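Local coordinates for Pab-dependent poly(a)-specific ribonuclease subunit PAN2 (Neurospora crassa, PDB 4CZX), which probably serves as the catalytic subunit of the PAN deadenylation complex, shortening mRNA poly(A) tails, and is represented here by its N-terminal WD40 domain, at residues Q153-I165 / A168-F182. Numbering follows the deposited sequence.
Sequences QDQYSFLKMSRYI and ATNKGTVNILDPITF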
loop_
_atom_site.group_PDB
_atom_site.type_symbol
_atom_site.label_atom_id
_atom_site.label_comp_id
_atom_site.label_asym_id
_atom_site.label_seq_id
_atom_site.Cartn_x
_atom_site.Cartn_y
_atom_site.Cartn_z
ATOM N N GLN A 153 43.810 -5.699 12.076
ATOM C CA GLN A 153 43.766 -6.604 13.213
ATOM C C GLN A 153 42.917 -6.004 14.320
ATOM O O GLN A 153 42.229 -6.717 15.052
ATOM C CB GLN A 153 45.174 -6.900 13.713
ATOM C CG GLN A 153 45.977 -7.759 12.761
ATOM C CD GLN A 153 46.997 -8.621 13.480
ATOM O OE1 GLN A 153 47.923 -8.113 14.120
ATOM N NE2 GLN A 153 46.825 -9.936 13.390
ATOM N N ASP A 154 42.964 -4.681 14.426
ATOM C CA ASP A 154 42.183 -3.964 15.423
ATOM C C ASP A 154 40.855 -3.495 14.837
ATOM O O ASP A 154 40.796 -3.028 13.701
ATOM C CB ASP A 154 42.979 -2.773 15.974
ATOM C CG ASP A 154 44.207 -3.207 16.768
ATOM O OD1 ASP A 154 44.085 -4.112 17.619
ATOM O OD2 ASP A 154 45.298 -2.644 16.541
ATOM N N GLN A 155 39.791 -3.624 15.622
ATOM C CA GLN A 155 38.471 -3.173 15.207
ATOM C C GLN A 155 38.197 -1.813 15.833
ATOM O O GLN A 155 38.608 -1.555 16.964
ATOM C CB GLN A 155 37.408 -4.202 15.592
ATOM C CG GLN A 155 37.652 -5.559 14.950
ATOM C CD GLN A 155 36.560 -6.553 15.261
ATOM O OE1 GLN A 155 35.653 -6.264 16.041
ATOM N NE2 GLN A 155 36.636 -7.734 14.648
ATOM N N TYR A 156 37.532 -0.933 15.085
ATOM C CA TYR A 156 37.450 0.464 15.479
ATOM C C TYR A 156 36.039 0.956 15.789
ATOM O O TYR A 156 35.087 0.608 15.090
ATOM C CB TYR A 156 38.067 1.340 14.372
ATOM C CG TYR A 156 39.552 1.106 14.199
ATOM C CD1 TYR A 156 40.438 1.387 15.231
ATOM C CD2 TYR A 156 40.069 0.603 13.015
ATOM C CE1 TYR A 156 41.804 1.176 15.089
ATOM C CE2 TYR A 156 41.434 0.398 12.857
ATOM C CZ TYR A 156 42.297 0.689 13.906
ATOM O OH TYR A 156 43.648 0.483 13.778
ATOM N N SER A 157 35.927 1.808 16.811
ATOM C CA SER A 157 34.666 2.485 17.120
ATOM C C SER A 157 34.619 3.952 16.683
ATOM O O SER A 157 33.532 4.505 16.516
ATOM C CB SER A 157 34.379 2.411 18.622
ATOM O OG SER A 157 34.265 1.058 19.043
ATOM N N PHE A 158 35.791 4.575 16.551
ATOM C CA PHE A 158 35.926 5.975 16.123
ATOM C C PHE A 158 37.134 6.138 15.219
ATOM O O PHE A 158 38.161 5.471 15.413
ATOM C CB PHE A 158 36.116 6.947 17.300
ATOM C CG PHE A 158 34.959 7.016 18.243
ATOM C CD1 PHE A 158 34.899 6.171 19.336
ATOM C CD2 PHE A 158 33.958 7.952 18.069
ATOM C CE1 PHE A 158 33.835 6.230 20.218
ATOM C CE2 PHE A 158 32.896 8.016 18.954
ATOM C CZ PHE A 158 32.840 7.162 20.032
ATOM N N LEU A 159 37.005 7.061 14.271
ATOM C CA LEU A 159 38.097 7.509 13.409
ATOM C C LEU A 159 37.983 9.014 13.248
ATOM O O LEU A 159 36.890 9.521 13.021
ATOM C CB LEU A 159 38.031 6.837 12.030
ATOM C CG LEU A 159 38.210 5.317 11.942
ATOM C CD1 LEU A 159 37.859 4.824 10.538
ATOM C CD2 LEU A 159 39.648 4.961 12.268
ATOM N N LYS A 160 39.092 9.739 13.377
ATOM C CA LYS A 160 39.081 11.152 13.003
ATOM C C LYS A 160 40.461 11.617 12.568
ATOM O O LYS A 160 41.471 11.337 13.222
ATOM C CB LYS A 160 38.555 12.032 14.150
ATOM C CG LYS A 160 38.584 13.536 13.816
ATOM C CD LYS A 160 37.631 14.351 14.688
ATOM C CE LYS A 160 37.797 15.862 14.451
ATOM N NZ LYS A 160 36.796 16.657 15.232
ATOM N N MET A 161 40.479 12.327 11.444
ATOM C CA MET A 161 41.689 12.885 10.879
ATOM C C MET A 161 41.983 14.266 11.441
ATOM O O MET A 161 41.129 15.144 11.412
ATOM C CB MET A 161 41.550 12.961 9.351
ATOM C CG MET A 161 42.706 13.631 8.651
ATOM S SD MET A 161 44.285 12.784 8.867
ATOM C CE MET A 161 45.350 13.899 7.933
ATOM N N SER A 162 43.183 14.443 11.977
ATOM C CA SER A 162 43.683 15.773 12.307
ATOM C C SER A 162 45.054 15.895 11.683
ATOM O O SER A 162 45.175 16.162 10.486
ATOM C CB SER A 162 43.739 16.006 13.821
ATOM O OG SER A 162 44.389 14.937 14.499
ATOM N N ARG A 163 46.086 15.692 12.496
ATOM C CA ARG A 163 47.459 15.581 12.010
ATOM C C ARG A 163 47.669 14.169 11.461
ATOM O O ARG A 163 48.372 13.965 10.472
ATOM C CB ARG A 163 48.456 15.882 13.136
ATOM C CG ARG A 163 49.903 15.962 12.673
ATOM C CD ARG A 163 50.881 16.141 13.840
ATOM N NE ARG A 163 50.591 17.315 14.661
ATOM C CZ ARG A 163 51.298 18.441 14.639
ATOM N NH1 ARG A 163 52.344 18.555 13.829
ATOM N NH2 ARG A 163 50.959 19.454 15.429
ATOM N N TYR A 164 47.047 13.208 12.139
ATOM C CA TYR A 164 47.069 11.793 11.776
ATOM C C TYR A 164 45.650 11.285 11.893
ATOM O O TYR A 164 44.784 11.985 12.414
ATOM C CB TYR A 164 47.983 10.973 12.702
ATOM C CG TYR A 164 49.389 11.511 12.847
ATOM C CD1 TYR A 164 50.294 11.438 11.795
ATOM C CD2 TYR A 164 49.805 12.094 14.031
ATOM C CE1 TYR A 164 51.576 11.937 11.920
ATOM C CE2 TYR A 164 51.087 12.593 14.172
ATOM C CZ TYR A 164 51.970 12.509 13.113
ATOM O OH TYR A 164 53.243 13.004 13.244
ATOM N N ILE A 165 45.409 10.062 11.436
ATOM C CA ILE A 165 44.118 9.435 11.659
ATOM C C ILE A 165 44.129 8.818 13.050
ATOM O O ILE A 165 44.888 7.892 13.313
ATOM C CB ILE A 165 43.801 8.360 10.597
ATOM C CG1 ILE A 165 43.638 9.014 9.221
ATOM C CG2 ILE A 165 42.537 7.587 10.963
ATOM C CD1 ILE A 165 43.531 8.015 8.083
ATOM N N ALA A 168 40.147 4.924 17.438
ATOM C CA ALA A 168 39.805 4.271 18.703
ATOM C C ALA A 168 39.294 2.853 18.466
ATOM O O ALA A 168 38.298 2.649 17.774
ATOM C CB ALA A 168 38.775 5.081 19.461
ATOM N N THR A 169 39.989 1.881 19.050
ATOM C CA THR A 169 39.569 0.496 18.974
ATOM C C THR A 169 38.425 0.241 19.928
ATOM O O THR A 169 38.161 1.032 20.835
ATOM C CB THR A 169 40.697 -0.477 19.339
ATOM O OG1 THR A 169 40.837 -0.515 20.764
ATOM C CG2 THR A 169 42.006 -0.047 18.705
ATOM N N ASN A 170 37.766 -0.897 19.764
ATOM C CA ASN A 170 36.673 -1.219 20.665
ATOM C C ASN A 170 37.193 -1.841 21.959
ATOM O O ASN A 170 36.406 -2.331 22.768
ATOM C CB ASN A 170 35.656 -2.138 19.983
ATOM C CG ASN A 170 36.276 -3.398 19.416
ATOM O OD1 ASN A 170 37.448 -3.687 19.643
ATOM N ND2 ASN A 170 35.467 -4.179 18.689
ATOM N N LYS A 171 38.513 -1.790 22.164
ATOM C CA LYS A 171 39.122 -2.309 23.395
ATOM C C LYS A 171 39.637 -1.195 24.311
ATOM O O LYS A 171 40.178 -1.472 25.386
ATOM C CB LYS A 171 40.281 -3.265 23.091
ATOM C CG LYS A 171 39.970 -4.398 22.132
ATOM C CD LYS A 171 38.932 -5.346 22.665
ATOM C CE LYS A 171 38.510 -6.336 21.582
ATOM N NZ LYS A 171 37.508 -7.330 22.071
ATOM N N GLY A 172 39.495 0.054 23.880
ATOM C CA GLY A 172 39.913 1.179 24.697
ATOM C C GLY A 172 41.281 1.753 24.366
ATOM O O GLY A 172 41.750 2.671 25.043
ATOM N N THR A 173 41.942 1.204 23.354
ATOM C CA THR A 173 43.230 1.739 22.920
ATOM C C THR A 173 43.018 2.679 21.741
ATOM O O THR A 173 42.010 2.590 21.046
ATOM C CB THR A 173 44.216 0.633 22.509
ATOM O OG1 THR A 173 43.633 -0.166 21.477
ATOM C CG2 THR A 173 44.540 -0.261 23.684
ATOM N N VAL A 174 43.973 3.577 21.523
ATOM C CA VAL A 174 43.932 4.439 20.357
ATOM C C VAL A 174 45.122 4.138 19.458
ATOM O O VAL A 174 46.263 4.191 19.903
ATOM C CB VAL A 174 43.945 5.917 20.756
ATOM C CG1 VAL A 174 44.022 6.808 19.497
ATOM C CG2 VAL A 174 42.700 6.240 21.552
ATOM N N ASN A 175 44.852 3.790 18.200
ATOM C CA ASN A 175 45.922 3.673 17.210
ATOM C C ASN A 175 46.088 4.987 16.459
ATOM O O ASN A 175 45.111 5.561 15.985
ATOM C CB ASN A 175 45.642 2.546 16.208
ATOM C CG ASN A 175 45.733 1.172 16.829
ATOM O OD1 ASN A 175 46.384 0.981 17.856
ATOM N ND2 ASN A 175 45.091 0.200 16.198
ATOM N N ILE A 176 47.323 5.458 16.355
ATOM C CA ILE A 176 47.608 6.641 15.562
ATOM C C ILE A 176 48.114 6.183 14.202
ATOM O O ILE A 176 49.208 5.628 14.086
ATOM C CB ILE A 176 48.626 7.546 16.261
ATOM C CG1 ILE A 176 48.133 7.869 17.670
ATOM C CG2 ILE A 176 48.872 8.833 15.460
ATOM C CD1 ILE A 176 49.174 8.506 18.531
ATOM N N LEU A 177 47.298 6.410 13.181
ATOM C CA LEU A 177 47.559 5.878 11.849
ATOM C C LEU A 177 48.131 6.920 10.900
ATOM O O LEU A 177 47.650 8.052 10.845
ATOM C CB LEU A 177 46.278 5.316 11.236
ATOM C CG LEU A 177 45.419 4.346 12.034
ATOM C CD1 LEU A 177 44.229 3.937 11.166
ATOM C CD2 LEU A 177 46.226 3.138 12.450
ATOM N N ASP A 178 49.154 6.527 10.152
ATOM C CA ASP A 178 49.673 7.374 9.092
ATOM C C ASP A 178 48.540 7.624 8.091
ATOM O O ASP A 178 47.902 6.685 7.610
ATOM C CB ASP A 178 50.873 6.720 8.414
ATOM C CG ASP A 178 51.509 7.618 7.368
ATOM O OD1 ASP A 178 50.923 7.758 6.272
ATOM O OD2 ASP A 178 52.585 8.177 7.651
ATOM N N PRO A 179 48.255 8.899 7.797
ATOM C CA PRO A 179 47.093 9.201 6.948
ATOM C C PRO A 179 47.296 8.840 5.480
ATOM O O PRO A 179 46.322 8.756 4.739
ATOM C CB PRO A 179 46.924 10.712 7.116
ATOM C CG PRO A 179 48.294 11.203 7.449
ATOM C CD PRO A 179 48.927 10.117 8.281
ATOM N N ILE A 180 48.542 8.628 5.081
ATOM C CA ILE A 180 48.877 8.281 3.705
ATOM C C ILE A 180 48.873 6.765 3.504
ATOM O O ILE A 180 48.318 6.269 2.527
ATOM C CB ILE A 180 50.267 8.850 3.303
ATOM C CG1 ILE A 180 50.315 10.374 3.498
ATOM C CG2 ILE A 180 50.599 8.504 1.856
ATOM C CD1 ILE A 180 51.736 10.987 3.372
ATOM N N THR A 181 49.485 6.035 4.439
ATOM C CA THR A 181 49.664 4.586 4.293
ATOM C C THR A 181 48.733 3.751 5.179
ATOM O O THR A 181 48.593 2.544 4.971
ATOM C CB THR A 181 51.111 4.167 4.607
ATOM O OG1 THR A 181 51.375 4.343 6.008
ATOM C CG2 THR A 181 52.108 4.999 3.793
ATOM N N PHE A 182 48.113 4.404 6.161
ATOM C CA PHE A 182 47.235 3.758 7.146
ATOM C C PHE A 182 47.972 2.792 8.081
ATOM O O PHE A 182 47.339 2.054 8.833
ATOM C CB PHE A 182 46.067 3.044 6.443
ATOM C CG PHE A 182 45.317 3.932 5.491
ATOM C CD1 PHE A 182 44.571 4.997 5.966
ATOM C CD2 PHE A 182 45.396 3.735 4.120
ATOM C CE1 PHE A 182 43.897 5.844 5.092
ATOM C CE2 PHE A 182 44.724 4.574 3.243
ATOM C CZ PHE A 182 43.974 5.634 3.729
HETATM O O HOH W 1 39.886 -4.652 18.433
#
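Y156 and N175 meet inside one blade of the WD40 beta-propeller, an antiparallel four-stranded sheet whose first three strands, 156-161, 165-169 and 173-177, supply this contact. The Y156 side chain can be followed outward. Y156 CB lies 3.7 Å from A168 O; with CG anti to the carbonyl carbon (chi1 -65°), CD1 still skirts that oxygen at the ring edge, and CE1 reaches T169 CG2. D154 O sits over one ring face and L159 CD2 over the other, both offset toward the rim. At the tip, Y156 OH accepts a nearly straight bond (171°) from N175 ND2 at 2.8 Å, lying in the amide plane, which stands almost perpendicular to the ring. The same ND2 donates to D154 OD2 at 2.9 Å, meeting it from above the carboxylate plane, while N175 OD1 accepts from Q187 of strand 184-189, so both ends of the buried amide are held. A phenylalanine at Y156 would probably leave N175 ND2 with D154 as its one remaining acceptor in this pair of segments and its amide less firmly fixed. At the root of the side chain, a classic beta bulge sets S157 and F158 against A168: S157 N binds A168 O at 2.7 Å, F158 N only weakly, and A168 N returns a bond to F158 O. Beside it, N170 N donates to Q155 O, and a water links Q155 N with N170 OD1. Where strands 165-169 and 173-177 pair, I165 and L177 form an antiparallel hydrogen-bonded pair, N to O in each direction. Y164 CB packs on I176 CG2, I165 CD1 touches the edge of the F182 ring at CE1, and M161, bent at chi2 (62°), brings its CE to 3.6 Å from P179 CB.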